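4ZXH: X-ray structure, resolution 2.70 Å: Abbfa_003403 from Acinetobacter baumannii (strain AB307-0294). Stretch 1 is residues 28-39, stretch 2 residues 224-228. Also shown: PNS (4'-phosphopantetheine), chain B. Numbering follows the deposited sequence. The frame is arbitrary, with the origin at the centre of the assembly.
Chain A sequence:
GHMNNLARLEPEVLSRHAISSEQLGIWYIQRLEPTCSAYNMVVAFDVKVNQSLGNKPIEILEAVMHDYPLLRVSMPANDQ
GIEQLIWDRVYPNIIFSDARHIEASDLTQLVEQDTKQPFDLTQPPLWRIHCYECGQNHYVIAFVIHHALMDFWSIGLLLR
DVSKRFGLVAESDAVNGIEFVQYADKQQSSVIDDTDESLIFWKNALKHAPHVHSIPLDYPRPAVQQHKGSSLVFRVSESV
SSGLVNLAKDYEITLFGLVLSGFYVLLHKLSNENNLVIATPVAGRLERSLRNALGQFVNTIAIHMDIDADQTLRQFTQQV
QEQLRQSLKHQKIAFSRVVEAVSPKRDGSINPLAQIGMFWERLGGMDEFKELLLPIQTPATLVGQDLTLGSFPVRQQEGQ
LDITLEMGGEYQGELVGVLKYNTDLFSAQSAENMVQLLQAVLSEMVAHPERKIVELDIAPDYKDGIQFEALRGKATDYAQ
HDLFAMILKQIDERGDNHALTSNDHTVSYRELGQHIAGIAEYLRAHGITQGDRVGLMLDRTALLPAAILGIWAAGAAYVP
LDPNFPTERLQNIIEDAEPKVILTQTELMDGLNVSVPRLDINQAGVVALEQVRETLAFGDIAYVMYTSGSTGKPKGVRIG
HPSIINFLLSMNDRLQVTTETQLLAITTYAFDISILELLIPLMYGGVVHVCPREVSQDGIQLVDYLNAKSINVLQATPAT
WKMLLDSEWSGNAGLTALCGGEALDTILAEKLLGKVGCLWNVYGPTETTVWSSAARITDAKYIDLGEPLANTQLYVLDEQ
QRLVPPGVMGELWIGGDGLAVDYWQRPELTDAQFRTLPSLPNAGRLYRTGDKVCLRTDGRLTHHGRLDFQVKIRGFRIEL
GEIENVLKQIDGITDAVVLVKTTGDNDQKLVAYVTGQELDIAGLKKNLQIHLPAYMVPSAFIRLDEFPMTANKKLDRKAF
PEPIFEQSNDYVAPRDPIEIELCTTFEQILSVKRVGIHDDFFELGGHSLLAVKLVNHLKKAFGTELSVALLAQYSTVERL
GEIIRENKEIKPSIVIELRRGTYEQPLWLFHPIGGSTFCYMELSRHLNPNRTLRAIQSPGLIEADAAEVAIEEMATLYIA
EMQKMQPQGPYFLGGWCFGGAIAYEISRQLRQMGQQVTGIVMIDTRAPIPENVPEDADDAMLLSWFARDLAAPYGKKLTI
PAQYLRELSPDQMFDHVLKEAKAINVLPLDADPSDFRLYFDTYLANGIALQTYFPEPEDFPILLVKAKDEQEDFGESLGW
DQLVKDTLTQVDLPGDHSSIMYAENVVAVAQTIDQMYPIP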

# COMPACT_ATOMS: atom_id res chain seq x y z
N TYR A 28 -1.24 -21.81 2.61
CA TYR A 28 -0.34 -20.74 2.19
C TYR A 28 -0.47 -19.49 3.06
O TYR A 28 0.53 -18.92 3.51
N ILE A 29 -1.70 -19.05 3.29
CA ILE A 29 -1.93 -17.85 4.07
C ILE A 29 -1.33 -18.00 5.48
O ILE A 29 -0.71 -17.06 6.00
N GLN A 30 -1.46 -19.18 6.08
CA GLN A 30 -0.89 -19.42 7.40
C GLN A 30 0.64 -19.40 7.42
O GLN A 30 1.22 -18.95 8.41
N ARG A 31 1.30 -19.89 6.37
CA ARG A 31 2.76 -19.72 6.26
C ARG A 31 3.12 -18.27 6.04
O ARG A 31 4.11 -17.77 6.57
N LEU A 32 2.32 -17.59 5.23
CA LEU A 32 2.61 -16.23 4.85
C LEU A 32 2.58 -15.31 6.08
O LEU A 32 3.43 -14.45 6.25
N GLU A 33 1.59 -15.52 6.95
CA GLU A 33 1.50 -14.73 8.17
C GLU A 33 1.31 -15.66 9.37
O GLU A 33 0.19 -16.00 9.71
N PRO A 34 2.42 -16.08 10.01
CA PRO A 34 2.30 -17.15 11.01
C PRO A 34 1.47 -16.80 12.24
O PRO A 34 0.95 -17.73 12.84
N THR A 35 1.30 -15.52 12.58
CA THR A 35 0.45 -15.15 13.72
C THR A 35 -1.04 -15.10 13.36
O THR A 35 -1.88 -14.71 14.17
N CYS A 36 -1.37 -15.48 12.14
CA CYS A 36 -2.75 -15.47 11.69
C CYS A 36 -3.60 -16.44 12.51
O CYS A 36 -3.21 -17.57 12.75
N SER A 37 -4.78 -15.98 12.92
CA SER A 37 -5.75 -16.85 13.57
C SER A 37 -7.08 -16.81 12.83
O SER A 37 -8.07 -17.42 13.26
N ALA A 38 -7.11 -16.11 11.72
CA ALA A 38 -8.36 -15.88 11.04
C ALA A 38 -9.02 -17.18 10.56
O ALA A 38 -10.20 -17.16 10.20
N TYR A 39 -8.28 -18.28 10.54
CA TYR A 39 -8.84 -19.56 10.09
C TYR A 39 -8.92 -20.63 11.21
O TYR A 39 -9.00 -21.82 10.94
N VAL A 224 1.29 -4.74 4.74
CA VAL A 224 1.08 -6.19 4.78
C VAL A 224 -0.06 -6.58 5.74
O VAL A 224 -0.07 -6.22 6.91
N GLN A 225 -1.04 -7.28 5.18
CA GLN A 225 -2.26 -7.72 5.84
C GLN A 225 -1.99 -8.47 7.16
O GLN A 225 -1.26 -9.44 7.15
N GLN A 226 -2.58 -8.02 8.27
CA GLN A 226 -2.32 -8.61 9.60
C GLN A 226 -3.43 -9.53 10.15
O GLN A 226 -3.28 -10.12 11.24
N HIS A 227 -4.53 -9.65 9.41
CA HIS A 227 -5.65 -10.52 9.76
C HIS A 227 -6.18 -10.26 11.16
O HIS A 227 -6.54 -11.19 11.88
N LYS A 228 -6.22 -8.99 11.55
CA LYS A 228 -6.94 -8.60 12.76
C LYS A 228 -8.37 -8.25 12.38
O LYS A 228 -8.60 -7.43 11.48

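One aromatic ring sits in a cup built from the end of a helix and the loop that follows it. His 227 (chi1 m, chi2 -78°) points toward stretch 1 and gives up far more surface than any other residue here. Cys 36, chi1 t, sets its sulfur over one ring face, with SG 3.9 Å from the centroid of the His 227 ring and 3.6 Å from its CG. Around this sulfur-aromatic contact the packing is aliphatic. Ile 29 (m, t) brings CG2 to 3.7 Å from His 227 NE2, Ala 38 CB lies 4.1 Å from His 227 CB, and Glu 33 CG meets the ring edge 4.1 Å from His 227 CD2.

No hydrogen bond crosses between the stretches; polar groups instead brace each side internally. Glu 33 (t, p) turns OE2 to Thr 35, accepting from Thr 35 N at 3.2 Å and Thr 35 OG1 at 3.1 Å within a type I turn, while its OE1 stays 4.0 Å from Gln 226 NE2. Gln 30 points away, yet its NE2 donates to Cys 36 O at 2.8 Å, tying the helix to the loop. His 227 ND1 is satisfied elsewhere in the structure.

The phosphopantetheine approaches stretch 1: Tyr 39 OH lies 3.1 Å from PNS N41, and Ile 29 CD1 3.8 Å from PNS N36.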

# COMPACT_ATOMS: atom_id res chain seq x y z
CB TYR A 28 -0.59 -20.40 0.72
CG TYR A 28 0.34 -19.35 0.17
CD1 TYR A 28 1.65 -19.66 -0.16
CD2 TYR A 28 -0.09 -18.05 -0.04
CE1 TYR A 28 2.51 -18.69 -0.68
CE2 TYR A 28 0.75 -17.09 -0.55
CZ TYR A 28 2.06 -17.40 -0.87
OH TYR A 28 2.89 -16.42 -1.38
CB ILE A 29 -3.44 -17.50 4.13
CG1 ILE A 29 -3.93 -17.17 2.72
CG2 ILE A 29 -3.70 -16.32 5.04
CD1 ILE A 29 -5.38 -16.86 2.61
CB GLN A 30 -1.38 -20.74 7.98
CG GLN A 30 -1.22 -20.83 9.50
CD GLN A 30 -2.07 -19.79 10.22
OE1 GLN A 30 -3.29 -19.79 10.09
NE2 GLN A 30 -1.44 -18.91 10.97
CB ARG A 31 3.36 -20.57 5.13
CG ARG A 31 3.62 -22.00 5.52
CD ARG A 31 4.58 -22.07 6.69
NE ARG A 31 5.94 -22.34 6.25
CZ ARG A 31 6.45 -23.57 6.13
NH1 ARG A 31 5.69 -24.60 6.44
NH2 ARG A 31 7.69 -23.76 5.71
CB LEU A 32 1.62 -15.77 3.81
CG LEU A 32 1.97 -14.52 3.04
CD1 LEU A 32 3.27 -14.75 2.26
CD2 LEU A 32 0.82 -14.21 2.11
CB GLU A 33 0.36 -13.71 8.05
CG GLU A 33 0.18 -12.85 9.27
CD GLU A 33 1.50 -12.38 9.84
OE1 GLU A 33 2.20 -11.58 9.18
OE2 GLU A 33 1.85 -12.86 10.95
CB PRO A 34 3.75 -17.41 11.40
CG PRO A 34 4.51 -17.09 10.17
CD PRO A 34 3.82 -15.87 9.62
CB THR A 35 0.82 -13.77 14.31
OG1 THR A 35 0.20 -12.74 13.53
CG2 THR A 35 2.31 -13.59 14.34
CB CYS A 36 -2.82 -15.82 10.21
SG CYS A 36 -4.45 -15.76 9.44
CB SER A 37 -5.96 -16.41 15.00
OG SER A 37 -6.77 -15.27 15.01
CB ALA A 38 -8.16 -14.91 9.88
CB TYR A 39 -8.02 -20.10 8.90
CG TYR A 39 -8.20 -19.24 7.69
CD1 TYR A 39 -9.33 -19.37 6.88
CD2 TYR A 39 -7.26 -18.27 7.36
CE1 TYR A 39 -9.51 -18.55 5.77
CE2 TYR A 39 -7.43 -17.45 6.25
CZ TYR A 39 -8.57 -17.60 5.46
OH TYR A 39 -8.74 -16.80 4.35
CB VAL A 224 2.39 -6.93 5.18
CG1 VAL A 224 2.17 -8.41 5.20
CG2 VAL A 224 3.49 -6.62 4.20
CB GLN A 225 -3.02 -8.62 4.86
CG GLN A 225 -4.47 -8.90 5.11
CD GLN A 225 -5.03 -9.78 4.00
OE1 GLN A 225 -4.28 -10.18 3.10
NE2 GLN A 225 -6.34 -10.08 4.05
CB GLN A 226 -2.08 -7.50 10.63
CG GLN A 226 -0.78 -6.75 10.46
CD GLN A 226 0.41 -7.68 10.58
OE1 GLN A 226 0.57 -8.38 11.58
NE2 GLN A 226 1.25 -7.70 9.54
CB HIS A 227 -5.25 -11.99 9.61
CG HIS A 227 -4.83 -12.37 8.23
ND1 HIS A 227 -5.73 -12.60 7.21
CD2 HIS A 227 -3.60 -12.52 7.68
CE1 HIS A 227 -5.08 -12.89 6.10
NE2 HIS A 227 -3.78 -12.85 6.36
CB LYS A 228 -6.28 -7.40 13.46
CG LYS A 228 -4.84 -7.57 13.90
CD LYS A 228 -4.48 -6.46 14.89
CE LYS A 228 -3.01 -6.45 15.27
NZ LYS A 228 -2.15 -5.98 14.14
O23 PNS B . -1.00 -15.26 -4.50
P24 PNS B . -1.01 -16.74 -4.76
O25 PNS B . -0.81 -17.22 -6.17
O27 PNS B . -2.46 -17.25 -4.26
C28 PNS B . -2.90 -16.98 -2.94
C29 PNS B . -4.26 -17.62 -2.74
C30 PNS B . -4.06 -19.11 -3.02
C31 PNS B . -5.26 -17.01 -3.71
C32 PNS B . -4.74 -17.36 -1.30
O33 PNS B . -4.51 -15.97 -1.02
C34 PNS B . -6.20 -17.73 -1.14
O35 PNS B . -6.60 -18.88 -1.31
N36 PNS B . -7.06 -16.78 -0.81
C37 PNS B . -8.48 -17.04 -0.64
C38 PNS B . -8.85 -16.67 0.80
C39 PNS B . -9.95 -17.57 1.28
O40 PNS B . -9.98 -18.75 0.96
N41 PNS B . -10.83 -16.97 2.06
C42 PNS B . -12.00 -17.54 2.69
C43 PNS B . -12.75 -16.30 3.13
S44 PNS B . -14.00 -15.96 1.89